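Exo-poly-alpha-D-galacturonosidase (Thermotoga maritima, PDB 3JUR) probably hydrolyses polygalacturonate, the acidic backbone of pectin, as a hyperthermoactive exo-acting beta-helix enzyme of glycoside hydrolase family 28. Local coordinates at residues E140-W143 and P144-G147; D163-K166 and L167-A171; R269-D272 and G273-I276; S352-V355 and I356-N359. All blocks are in the same frame, centred on the assembly; numbering follows the deposited sequence.

Contact 1. Residues E140-W143 and P144-G147; sequences EHWW and PWKG
Trp142 and Trp145 both carry CG anti to their own carbonyl carbon (chi1 -59° and -70°), and this swings both indoles out from the same flank of the turn. They meet edge to face. The six-membered ring of Trp142 turns its edge to the face of the six-membered ring of Trp145, with planes at 78° and centroids 5.2 Å apart. The nearest atoms are Trp142 CZ3 and Trp145 CZ3, at 3.6 Å. The backbone between them is a 3-10 turn in the long loop between strand 132-134 and helix 161-173 of the beta-helix. Trp145 N donates to Trp142 O at 3.1 Å, and Lys146 N donates to Trp143 O at 3.0 Å. Trp143 CB rests 3.6 Å from Pro144 CD. The T-shaped stacking extends beyond the turn, since Tyr97 pairs edge to face with Trp142 and Tyr187 does so with Trp145. With a serine at Trp145, the edge of Trp142 is likely to lose the ring face it leans on, and Tyr187 its aromatic partner. On the remaining indole, Trp143 NE1 is hydrogen-bonded to Ser211 O.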
# COMPACT_ATOMS: atom_id res chain seq x y z
N GLU D 140 36.92 5.42 -34.94
CA GLU D 140 37.75 5.32 -36.14
C GLU D 140 38.13 3.87 -36.45
O GLU D 140 38.63 3.58 -37.53
CB GLU D 140 39.02 6.17 -35.99
CG GLU D 140 38.94 7.30 -34.96
CD GLU D 140 38.23 8.54 -35.47
OE1 GLU D 140 38.67 9.10 -36.50
OE2 GLU D 140 37.24 8.96 -34.83
N HIS D 141 37.90 2.97 -35.49
CA HIS D 141 38.34 1.57 -35.62
C HIS D 141 37.27 0.56 -35.21
O HIS D 141 36.73 0.60 -34.10
CB HIS D 141 39.64 1.35 -34.84
CG HIS D 141 40.74 2.30 -35.22
ND1 HIS D 141 40.93 3.51 -34.59
CD2 HIS D 141 41.69 2.22 -36.18
CE1 HIS D 141 41.96 4.13 -35.14
NE2 HIS D 141 42.44 3.37 -36.11
N TRP D 142 36.97 -0.36 -36.14
CA TRP D 142 35.93 -1.39 -35.98
C TRP D 142 34.48 -0.88 -35.91
O TRP D 142 33.62 -1.36 -36.64
CB TRP D 142 36.20 -2.31 -34.78
CG TRP D 142 37.52 -3.05 -34.81
CD1 TRP D 142 38.57 -2.87 -33.97
CD2 TRP D 142 37.90 -4.10 -35.72
NE1 TRP D 142 39.59 -3.73 -34.29
CE2 TRP D 142 39.21 -4.50 -35.36
CE3 TRP D 142 37.27 -4.73 -36.80
CZ2 TRP D 142 39.90 -5.51 -36.04
CZ3 TRP D 142 37.95 -5.73 -37.48
CH2 TRP D 142 39.26 -6.11 -37.09
N TRP D 143 34.21 0.08 -35.02
CA TRP D 143 32.83 0.53 -34.75
C TRP D 143 32.09 1.13 -35.95
O TRP D 143 30.88 0.90 -36.08
CB TRP D 143 32.76 1.49 -33.55
CG TRP D 143 33.09 0.89 -32.20
CD1 TRP D 143 33.24 -0.44 -31.91
CD2 TRP D 143 33.29 1.59 -30.97
NE1 TRP D 143 33.54 -0.60 -30.58
CE2 TRP D 143 33.57 0.63 -29.98
CE3 TRP D 143 33.25 2.95 -30.61
CZ2 TRP D 143 33.82 0.97 -28.64
CZ3 TRP D 143 33.50 3.29 -29.28
CH2 TRP D 143 33.78 2.30 -28.31
N PRO D 144 32.78 1.89 -36.82
CA PRO D 144 32.09 2.38 -38.02
C PRO D 144 31.41 1.27 -38.85
O PRO D 144 30.44 1.55 -39.56
CB PRO D 144 33.21 3.03 -38.83
CG PRO D 144 34.15 3.52 -37.80
CD PRO D 144 34.12 2.51 -36.69
N TRP D 145 31.89 0.04 -38.74
CA TRP D 145 31.32 -1.08 -39.49
C TRP D 145 29.86 -1.39 -39.14
O TRP D 145 29.15 -1.98 -39.95
CB TRP D 145 32.20 -2.33 -39.35
CG TRP D 145 33.52 -2.24 -40.07
CD1 TRP D 145 34.08 -1.13 -40.65
CD2 TRP D 145 34.47 -3.30 -40.25
NE1 TRP D 145 35.30 -1.43 -41.19
CE2 TRP D 145 35.57 -2.76 -40.97
CE3 TRP D 145 34.50 -4.65 -39.89
CZ2 TRP D 145 36.68 -3.52 -41.33
CZ3 TRP D 145 35.61 -5.42 -40.26
CH2 TRP D 145 36.69 -4.85 -40.96
N LYS D 146 29.43 -0.96 -37.95
CA LYS D 146 28.04 -1.13 -37.51
C LYS D 146 27.04 -0.38 -38.39
O LYS D 146 25.94 -0.88 -38.67
CB LYS D 146 27.89 -0.72 -36.04
CG LYS D 146 26.44 -0.69 -35.50
CD LYS D 146 25.76 -2.06 -35.57
CE LYS D 146 24.27 -1.94 -35.28
NZ LYS D 146 23.56 -3.24 -35.52
N GLY D 147 27.41 0.82 -38.84
CA GLY D 147 26.56 1.63 -39.71
C GLY D 147 25.85 2.78 -39.01
O GLY D 147 24.96 3.40 -39.59

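Contact 2. Residues D163-K166 and L167-A171; sequences DVKK and LKEMA
Leu167 follows Asp163 by one helical turn and bonds back to it, and the next three residues repeat the step along helix 161-173. This is regular alpha-helix, with i to i+4 backbone bonds. Leu167 N donates to Asp163 O at 2.8 Å, Lys168 N to Val164 O at 3.1 Å, Glu169 N to Lys165 O at 3.2 Å, and Met170 N to Lys166 O at 3.0 Å.

The apolar contacts follow the same spacing. Lys168 runs out straight alongside Val164, bringing its CE to 3.8 Å from Val164 CG1. Shortening Lys168 to an alanine is likely to uncover this methyl and lose the packing on Arg269. Leu167 is buried against Phe105, Ile108 and Leu110 of strands 103-105 and 108-112; Val164 also meets Phe105.

The charged contacts are looser. Lys165 bends at its last torsion (chi4 70°) and crosses the carboxylate of Glu169 at an angle. The salt bridge is long, and Glu169 OE2 is about as near to the carbon chain of the lysine as to its ammonium. Lys166 makes another long bridge back to Asp163. That carboxylate has closer partners in His186 ND1 and Tyr187 N. Lys165 NZ stands 3.7 Å from Glu169 OE2, and Lys165 CG is 3.6 Å from the same oxygen.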
# COMPACT_ATOMS: atom_id res chain seq x y z
N ASP D 163 26.52 -7.89 -45.69
CA ASP D 163 27.14 -9.15 -45.26
C ASP D 163 26.27 -9.94 -44.28
O ASP D 163 26.21 -11.16 -44.37
CB ASP D 163 28.53 -8.88 -44.68
CG ASP D 163 29.53 -8.49 -45.75
OD1 ASP D 163 30.24 -7.48 -45.57
OD2 ASP D 163 29.61 -9.20 -46.78
N VAL D 164 25.60 -9.24 -43.36
CA VAL D 164 24.64 -9.86 -42.44
C VAL D 164 23.51 -10.50 -43.23
O VAL D 164 23.12 -11.65 -42.96
CB VAL D 164 24.08 -8.85 -41.39
CG1 VAL D 164 22.98 -9.49 -40.54
CG2 VAL D 164 25.20 -8.33 -40.50
N LYS D 165 23.00 -9.77 -44.22
CA LYS D 165 21.95 -10.24 -45.12
C LYS D 165 22.40 -11.50 -45.86
O LYS D 165 21.67 -12.50 -45.89
CB LYS D 165 21.58 -9.13 -46.11
CG LYS D 165 20.50 -9.48 -47.11
CD LYS D 165 20.31 -8.33 -48.10
CE LYS D 165 19.36 -8.71 -49.23
NZ LYS D 165 17.96 -8.83 -48.75
N LYS D 166 23.60 -11.46 -46.43
CA LYS D 166 24.18 -12.60 -47.16
C LYS D 166 24.40 -13.82 -46.28
O LYS D 166 24.06 -14.94 -46.66
CB LYS D 166 25.49 -12.20 -47.86
CG LYS D 166 25.30 -11.36 -49.12
CD LYS D 166 26.56 -11.32 -49.99
CE LYS D 166 27.67 -10.46 -49.38
NZ LYS D 166 28.82 -10.32 -50.33
N LEU D 167 24.98 -13.60 -45.10
CA LEU D 167 25.23 -14.66 -44.12
C LEU D 167 23.96 -15.41 -43.72
O LEU D 167 23.96 -16.64 -43.62
CB LEU D 167 25.96 -14.11 -42.89
CG LEU D 167 26.33 -15.07 -41.75
CD1 LEU D 167 27.30 -16.15 -42.21
CD2 LEU D 167 26.90 -14.32 -40.56
N LYS D 168 22.87 -14.67 -43.49
CA LYS D 168 21.59 -15.28 -43.13
C LYS D 168 21.05 -16.15 -44.26
O LYS D 168 20.61 -17.28 -44.04
CB LYS D 168 20.56 -14.21 -42.75
CG LYS D 168 20.83 -13.53 -41.40
CD LYS D 168 19.85 -12.39 -41.17
CE LYS D 168 20.04 -11.77 -39.79
NZ LYS D 168 19.44 -10.40 -39.72
N GLU D 169 21.12 -15.62 -45.48
CA GLU D 169 20.68 -16.35 -46.67
C GLU D 169 21.45 -17.65 -46.90
O GLU D 169 20.86 -18.68 -47.22
CB GLU D 169 20.73 -15.46 -47.91
CG GLU D 169 19.41 -14.73 -48.16
CD GLU D 169 19.58 -13.44 -48.95
OE1 GLU D 169 20.26 -13.45 -50.00
OE2 GLU D 169 19.01 -12.41 -48.52
N MET D 170 22.77 -17.60 -46.70
CA MET D 170 23.63 -18.79 -46.79
C MET D 170 23.21 -19.86 -45.78
O MET D 170 23.11 -21.03 -46.13
CB MET D 170 25.09 -18.41 -46.57
CG MET D 170 25.74 -17.68 -47.72
SD MET D 170 27.29 -16.88 -47.22
CE MET D 170 27.99 -16.51 -48.83
N ALA D 171 22.97 -19.46 -44.54
CA ALA D 171 22.55 -20.39 -43.50
C ALA D 171 21.21 -21.03 -43.86
O ALA D 171 21.04 -22.25 -43.71
CB ALA D 171 22.47 -19.69 -42.15

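Contact 3. Residues R269-D272 and G273-I276; sequences RDAD and GRRI
Asp272 and Arg275 lie side by side on the short helix 270-276 and form a salt bridge. Arg275 NH2 donates to Asp272 OD1 at 3.1 Å, while NE of the same arginine makes only a weak bond to that oxygen. Asp272 OD1 lies near the guanidinium plane, but the NH2 comes from above the carboxylate plane. The two planes are 50° apart.

The tight part is the buried side. Gly273 N donates to Arg269 O at 3.1 Å, and a CB on Gly273 would clash with Arg269 N. Asp272 is buried there, and Ile276 CD1 approaches its OD2 to 3.9 Å. Glu109 N and Arg180 NH1 also bind this carboxylate.

The looser, outer side carries Arg274 and the exposed Arg275. The Arg274 guanidinium lays one face over the backbone at Asp270, with Asp270 C 3.5 Å above the plane, though the end of this side chain is less certainly placed. Tyr369 makes a cation-pi contact with it. The Asp270 carboxylate is instead bridged to Arg334.

Arg275 NH2 is also bridged to Glu109, so acids and bases alternate here. Asp272 draws on two arginines and a backbone N-H, which would probably favour its ionised form and fix its rotation.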
# COMPACT_ATOMS: atom_id res chain seq x y z
N ARG D 269 21.27 -18.86 -34.13
CA ARG D 269 20.17 -18.13 -34.75
C ARG D 269 19.56 -18.95 -35.88
O ARG D 269 20.27 -19.48 -36.73
CB ARG D 269 20.68 -16.79 -35.27
CG ARG D 269 19.67 -15.94 -36.01
CD ARG D 269 20.35 -14.73 -36.65
NE ARG D 269 20.76 -13.74 -35.65
CZ ARG D 269 20.18 -12.56 -35.47
NH1 ARG D 269 20.62 -11.73 -34.53
NH2 ARG D 269 19.15 -12.19 -36.23
N ASP D 270 18.23 -19.04 -35.88
CA ASP D 270 17.45 -19.61 -36.99
C ASP D 270 17.98 -20.98 -37.46
O ASP D 270 18.38 -21.80 -36.63
CB ASP D 270 17.33 -18.59 -38.13
CG ASP D 270 16.72 -17.26 -37.68
OD1 ASP D 270 16.10 -17.20 -36.59
OD2 ASP D 270 16.85 -16.26 -38.41
N ALA D 271 17.98 -21.22 -38.77
CA ALA D 271 18.38 -22.52 -39.32
C ALA D 271 19.71 -23.06 -38.78
O ALA D 271 19.80 -24.24 -38.43
CB ALA D 271 18.38 -22.49 -40.85
N ASP D 272 20.72 -22.19 -38.70
CA ASP D 272 22.05 -22.58 -38.21
C ASP D 272 22.01 -23.04 -36.75
O ASP D 272 22.66 -24.02 -36.38
CB ASP D 272 23.05 -21.43 -38.37
CG ASP D 272 24.45 -21.91 -38.69
OD1 ASP D 272 24.63 -22.54 -39.75
OD2 ASP D 272 25.38 -21.63 -37.91
N GLY D 273 21.23 -22.33 -35.94
CA GLY D 273 21.00 -22.69 -34.55
C GLY D 273 20.26 -24.00 -34.38
O GLY D 273 20.59 -24.79 -33.49
N ARG D 274 19.26 -24.25 -35.23
CA ARG D 274 18.53 -25.52 -35.22
C ARG D 274 19.37 -26.69 -35.72
O ARG D 274 19.25 -27.80 -35.21
CB ARG D 274 17.25 -25.44 -36.05
CG ARG D 274 16.13 -24.72 -35.37
CD ARG D 274 14.96 -24.53 -36.32
NE ARG D 274 14.56 -23.13 -36.27
CZ ARG D 274 14.60 -22.30 -37.30
NH1 ARG D 274 14.97 -22.71 -38.50
NH2 ARG D 274 14.24 -21.04 -37.12
N ARG D 275 20.20 -26.43 -36.74
CA ARG D 275 21.11 -27.45 -37.29
C ARG D 275 22.05 -27.99 -36.21
O ARG D 275 22.14 -29.20 -36.01
CB ARG D 275 21.91 -26.89 -38.48
CG ARG D 275 23.01 -27.83 -39.03
CD ARG D 275 23.89 -27.17 -40.09
NE ARG D 275 24.61 -25.99 -39.60
CZ ARG D 275 25.84 -26.01 -39.10
NH1 ARG D 275 26.52 -27.15 -39.01
NH2 ARG D 275 26.41 -24.88 -38.68
N ILE D 276 22.75 -27.08 -35.52
CA ILE D 276 23.69 -27.46 -34.46
C ILE D 276 22.93 -28.05 -33.27
O ILE D 276 23.36 -29.04 -32.68
CB ILE D 276 24.59 -26.26 -34.05
CG1 ILE D 276 25.49 -25.87 -35.23
CG2 ILE D 276 25.45 -26.60 -32.83
CD1 ILE D 276 25.96 -24.43 -35.20

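Contact 4. Residues S352-V355 and I356-N359; sequences SEEV and IRIN
Glu354 and Arg357 stand on either side of a backbone corner at Val355 and Ile356, where the chain passes from one face of the parallel beta-helix to the next. Val355 has helix-like angles, while Glu354 and Ile356 are extended. The bend lets the side chains of Glu354 and Arg357 meet.

Each of these two chains is folded at its second torsion. Arg357 has CG anti to the backbone N, and then its chain bends at chi2, 81°. This brings CD to 3.4 Å from Glu354 OE1. Glu354 bends likewise at chi2, 97°. Its carboxylate crosses the arginine, with the carboxylate and guanidinium planes 69° apart. Arg357 NH2 gives a weak hydrogen bond to Glu354 OE1 at 3.3 Å, as part of a salt bridge. The oxygen lies at the edge of the guanidinium, near its plane. The other oxygen, Glu354 OE2, is 3.5 Å from the same NH2.

Val355 and Ile356 pack more simply. Val355 CG1 is 4.2 Å from Ile356 CG1, and both side chains touch Leu381. Ile356 also rests on Val378 of strand 372-379 and Ile405 of strand 400-406.

Glu354 is buried and has two further arginines, Arg324 at OE1 and Arg391 at OE2. Three cationic groups thus surround one carboxylate. This would probably keep the acid ionised and compensate its burial, while the weak bond from Arg357 leaves Arg324 as the stronger partner at OE1.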
# COMPACT_ATOMS: atom_id res chain seq x y z
N SER D 352 15.79 2.13 -16.45
CA SER D 352 15.23 3.17 -17.34
C SER D 352 14.10 2.73 -18.29
O SER D 352 13.24 3.53 -18.62
CB SER D 352 16.34 3.87 -18.13
OG SER D 352 16.99 2.94 -18.98
N GLU D 353 14.11 1.47 -18.73
CA GLU D 353 13.08 0.98 -19.66
C GLU D 353 12.09 0.02 -19.00
O GLU D 353 11.04 0.46 -18.54
CB GLU D 353 13.72 0.34 -20.91
CG GLU D 353 14.55 1.32 -21.75
CD GLU D 353 13.70 2.42 -22.40
OE1 GLU D 353 12.56 2.14 -22.82
OE2 GLU D 353 14.17 3.57 -22.49
N GLU D 354 12.43 -1.27 -18.95
CA GLU D 354 11.56 -2.27 -18.33
C GLU D 354 12.36 -3.07 -17.32
O GLU D 354 13.45 -3.52 -17.63
CB GLU D 354 10.94 -3.22 -19.36
CG GLU D 354 10.16 -2.56 -20.49
CD GLU D 354 10.99 -2.39 -21.77
OE1 GLU D 354 12.04 -3.06 -21.92
OE2 GLU D 354 10.57 -1.60 -22.63
N VAL D 355 11.80 -3.27 -16.13
CA VAL D 355 12.48 -4.07 -15.12
C VAL D 355 12.52 -5.53 -15.57
O VAL D 355 13.57 -6.17 -15.55
CB VAL D 355 11.82 -3.94 -13.72
CG1 VAL D 355 12.56 -4.83 -12.71
CG2 VAL D 355 11.79 -2.49 -13.25
N ILE D 356 11.36 -6.03 -15.99
CA ILE D 356 11.22 -7.39 -16.52
C ILE D 356 10.58 -7.31 -17.91
O ILE D 356 9.49 -6.76 -18.07
CB ILE D 356 10.36 -8.27 -15.57
CG1 ILE D 356 11.05 -8.45 -14.21
CG2 ILE D 356 10.07 -9.63 -16.21
CD1 ILE D 356 10.09 -8.84 -13.08
N ARG D 357 11.28 -7.85 -18.91
CA ARG D 357 10.84 -7.80 -20.28
C ARG D 357 10.85 -9.18 -20.91
O ARG D 357 11.89 -9.85 -20.93
CB ARG D 357 11.73 -6.85 -21.11
CG ARG D 357 11.35 -6.76 -22.59
CD ARG D 357 10.19 -5.81 -22.76
NE ARG D 357 9.67 -5.74 -24.13
CZ ARG D 357 10.16 -4.99 -25.10
NH1 ARG D 357 9.58 -5.00 -26.30
NH2 ARG D 357 11.23 -4.22 -24.91
N ILE D 358 9.71 -9.60 -21.43
CA ILE D 358 9.65 -10.82 -22.25
C ILE D 358 8.97 -10.47 -23.56
O ILE D 358 7.82 -10.00 -23.57
CB ILE D 358 8.93 -11.99 -21.54
CG1 ILE D 358 9.57 -12.26 -20.18
CG2 ILE D 358 8.96 -13.26 -22.43
CD1 ILE D 358 8.89 -13.36 -19.37
N ASN D 359 9.70 -10.65 -24.65
CA ASN D 359 9.26 -10.21 -25.97
C ASN D 359 9.39 -11.31 -27.02
O ASN D 359 10.50 -11.81 -27.28
CB ASN D 359 10.06 -8.97 -26.40
CG ASN D 359 9.57 -8.37 -27.70
OD1 ASN D 359 8.48 -8.69 -28.19
ND2 ASN D 359 10.39 -7.49 -28.28

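How the contacts relate
Contacts 2 and 3 are the two that touch. Their centres are 13 Å apart. Lys168 CE lies 3.7 Å from Arg269 NH2, and Ala171 CB lies 4.2 Å from Asp272 CB, so helix 161-173 packs against the start of helix 270-276. Strand 108-112 joins them further, since it meets side chains of both. Contact 1 lies in the loop that leads into helix 161-173, with its nearest atoms about 7 Å from contact 2. Tyr187 links them: its ring meets Trp145, and its backbone N bonds to Asp163. Contact 4 stands apart on a later part of the beta-helix, about 12 Å from contact 3 between nearest atoms.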